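Local coordinates for protein rifamycin polyketide synthase (Amycolatopsis mediterranei, PDB 4LN9) that probably dehydrates a beta-hydroxyacyl polyketide intermediate, acting as the dehydratase domain of the terminal module of rifamycin polyketide synthase, at residues A[241-246]-A[305-310]. Numbering follows the deposited sequence.
Sequences AALHST and VTLDSL
L243 of helix 236-251 reaches L307 and L310 of strand 303-313, and these three leucines make nearly all of the contact. The CB of L243 leaves the helix toward the strand. CG then lies anti to the carbonyl carbon (chi1 -69°), which carries the branch outward from the helix. There the two methyls part. CD1 of L243 meets CD2 of L310 at 3.9 Å, and the two side chains pass at a slant. CD2 of L243 rests more loosely on CD2 of L307, at 4.2 Å. One leucine fork thus touches one residue before the corner at D308, L307, and one after it, L310. Both L307 and L310 send their CB toward the helix. No hydrogen bond joins the segments, and the backbones stay well apart, with the CA atoms of L243 and L310 9.6 Å from each other. W267 of the adjacent strand 263-272 touches all three leucines and extends this apolar cluster. On the helix, the L243 carbonyl O accepts a bond from T246 OG1 at 2.7 Å, nearly in line with the C=O. D308 and S309 both face N268, forming a classic beta bulge. L243 here packs the helix against the antiparallel strands that curve around it, the arrangement of one hotdog of the double hotdog fold of this dehydratase domain.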
ATOM      1  N   ALA A 241     -23.601  15.137  13.050  1.00 28.12           N
ATOM      2  CA  ALA A 241     -24.557  15.889  13.857  1.00 29.41           C
ATOM      3  C   ALA A 241     -24.869  17.237  13.216  1.00 26.47           C
ATOM      4  O   ALA A 241     -26.007  17.704  13.257  1.00 26.64           O
ATOM      5  CB  ALA A 241     -24.028  16.080  15.271  1.00 25.14           C
ATOM      6  N   ALA A 242     -23.854  17.855  12.621  1.00 23.41           N
ATOM      7  CA  ALA A 242     -24.045  19.118  11.916  1.00 26.73           C
ATOM      8  C   ALA A 242     -25.169  18.984  10.896  1.00 28.69           C
ATOM      9  O   ALA A 242     -26.094  19.793  10.875  1.00 31.47           O
ATOM     10  CB  ALA A 242     -22.755  19.550  11.234  1.00 27.40           C
ATOM     11  N   LEU A 243     -25.198  17.840  10.213  1.00 27.19           N
ATOM     12  CA  LEU A 243     -26.178  17.611   9.157  1.00 33.06           C
ATOM     13  C   LEU A 243     -27.488  17.017   9.683  1.00 31.26           C
ATOM     14  O   LEU A 243     -28.568  17.350   9.191  1.00 32.11           O
ATOM     15  CB  LEU A 243     -25.589  16.717   8.063  1.00 29.83           C
ATOM     16  CG  LEU A 243     -24.475  17.333   7.213  1.00 34.83           C
ATOM     17  CD1 LEU A 243     -23.695  16.249   6.487  1.00 34.45           C
ATOM     18  CD2 LEU A 243     -25.045  18.343   6.226  1.00 30.09           C
ATOM     19  N   HIS A 244     -27.397  16.141  10.680  1.00 31.94           N
ATOM     20  CA  HIS A 244     -28.594  15.480  11.197  1.00 32.12           C
ATOM     21  C   HIS A 244     -29.393  16.318  12.167  1.00 38.08           C
ATOM     22  O   HIS A 244     -30.567  16.028  12.411  1.00 34.74           O
ATOM     23  CB  HIS A 244     -28.297  14.073  11.733  1.00 34.86           C
ATOM     24  CG  HIS A 244     -27.669  14.047  13.114  1.00 33.88           C
ATOM     25  ND1 HIS A 244     -26.660  13.208  13.422  1.00 31.24           N
ATOM     26  CD2 HIS A 244     -28.107  14.586  14.324  1.00 33.53           C
ATOM     27  CE1 HIS A 244     -26.386  13.299  14.738  1.00 29.20           C
ATOM     28  NE2 HIS A 244     -27.260  14.157  15.286  1.00 32.36           N
ATOM     29  N   SER A 245     -28.901  17.535  12.416  1.00 33.85           N
ATOM     30  CA  SER A 245     -29.700  18.561  13.082  1.00 35.23           C
ATOM     31  C   SER A 245     -31.008  18.845  12.343  1.00 37.65           C
ATOM     32  O   SER A 245     -32.032  19.123  12.968  1.00 37.87           O
ATOM     33  CB  SER A 245     -28.892  19.852  13.245  1.00 32.59           C
ATOM     34  OG  SER A 245     -28.721  20.506  12.000  1.00 32.31           O
ATOM     35  N   THR A 246     -30.989  18.698  11.021  1.00 32.78           N
ATOM     36  CA  THR A 246     -32.193  18.877  10.210  1.00 37.31           C
ATOM     37  C   THR A 246     -33.248  17.820  10.526  1.00 39.27           C
ATOM     38  O   THR A 246     -34.449  18.087  10.463  1.00 40.99           O
ATOM     39  CB  THR A 246     -31.881  18.844   8.700  1.00 38.44           C
ATOM     40  OG1 THR A 246     -31.176  17.637   8.377  1.00 38.87           O
ATOM     41  CG2 THR A 246     -31.039  20.046   8.300  1.00 33.07           C
ATOM     42  N   VAL A 305     -16.005  23.977   8.208  1.00 25.51           N
ATOM     43  CA  VAL A 305     -16.383  23.188   7.035  1.00 27.33           C
ATOM     44  C   VAL A 305     -17.430  23.892   6.174  1.00 27.35           C
ATOM     45  O   VAL A 305     -18.284  24.614   6.688  1.00 23.22           O
ATOM     46  CB  VAL A 305     -16.862  21.770   7.423  1.00 31.14           C
ATOM     47  CG1 VAL A 305     -17.879  21.834   8.553  1.00 31.39           C
ATOM     48  CG2 VAL A 305     -17.434  21.043   6.214  1.00 27.32           C
ATOM     49  N   THR A 306     -17.259  23.816   4.858  1.00 23.85           N
ATOM     50  CA  THR A 306     -18.318  24.216   3.942  1.00 24.12           C
ATOM     51  C   THR A 306     -18.679  23.075   3.008  1.00 25.15           C
ATOM     52  O   THR A 306     -17.821  22.289   2.610  1.00 25.52           O
ATOM     53  CB  THR A 306     -17.928  25.452   3.107  1.00 26.80           C
ATOM     54  OG1 THR A 306     -16.692  25.203   2.428  1.00 25.89           O
ATOM     55  CG2 THR A 306     -17.775  26.675   3.999  1.00 26.59           C
ATOM     56  N   LEU A 307     -19.964  22.971   2.694  1.00 24.92           N
ATOM     57  CA  LEU A 307     -20.458  21.918   1.824  1.00 28.05           C
ATOM     58  C   LEU A 307     -21.423  22.519   0.806  1.00 31.41           C
ATOM     59  O   LEU A 307     -22.433  23.114   1.182  1.00 29.13           O
ATOM     60  CB  LEU A 307     -21.171  20.851   2.656  1.00 23.67           C
ATOM     61  CG  LEU A 307     -21.932  19.771   1.889  1.00 27.54           C
ATOM     62  CD1 LEU A 307     -21.010  19.091   0.888  1.00 26.81           C
ATOM     63  CD2 LEU A 307     -22.524  18.754   2.855  1.00 29.45           C
ATOM     64  N   ASP A 308     -21.059  22.455  -0.474  1.00 29.15           N
ATOM     65  CA  ASP A 308     -21.878  23.059  -1.523  1.00 34.83           C
ATOM     66  C   ASP A 308     -23.214  22.333  -1.654  1.00 35.72           C
ATOM     67  O   ASP A 308     -24.270  22.962  -1.713  1.00 33.88           O
ATOM     68  CB  ASP A 308     -21.146  23.049  -2.871  1.00 36.26           C
ATOM     69  CG  ASP A 308     -20.003  24.048  -2.925  1.00 40.81           C
ATOM     70  OD1 ASP A 308     -19.942  24.936  -2.049  1.00 49.36           O
ATOM     71  OD2 ASP A 308     -19.175  23.953  -3.856  1.00 47.06           O
ATOM     72  N   SER A 309     -23.161  21.004  -1.648  1.00 28.85           N
ATOM     73  CA  SER A 309     -24.336  20.190  -1.934  1.00 33.46           C
ATOM     74  C   SER A 309     -24.198  18.778  -1.363  1.00 33.11           C
ATOM     75  O   SER A 309     -23.169  18.126  -1.539  1.00 32.54           O
ATOM     76  CB  SER A 309     -24.587  20.134  -3.443  1.00 37.45           C
ATOM     77  OG  SER A 309     -25.725  19.345  -3.744  1.00 43.54           O
ATOM     78  N   LEU A 310     -25.230  18.326  -0.655  1.00 36.49           N
ATOM     79  CA  LEU A 310     -25.405  16.905  -0.365  1.00 36.06           C
ATOM     80  C   LEU A 310     -26.790  16.422  -0.793  1.00 40.58           C
ATOM     81  O   LEU A 310     -27.807  16.968  -0.365  1.00 36.62           O
ATOM     82  CB  LEU A 310     -25.191  16.633   1.128  1.00 32.99           C
ATOM     83  CG  LEU A 310     -25.519  15.226   1.638  1.00 39.43           C
ATOM     84  CD1 LEU A 310     -24.551  14.204   1.062  1.00 36.46           C
ATOM     85  CD2 LEU A 310     -25.504  15.188   3.158  1.00 36.39           C
TER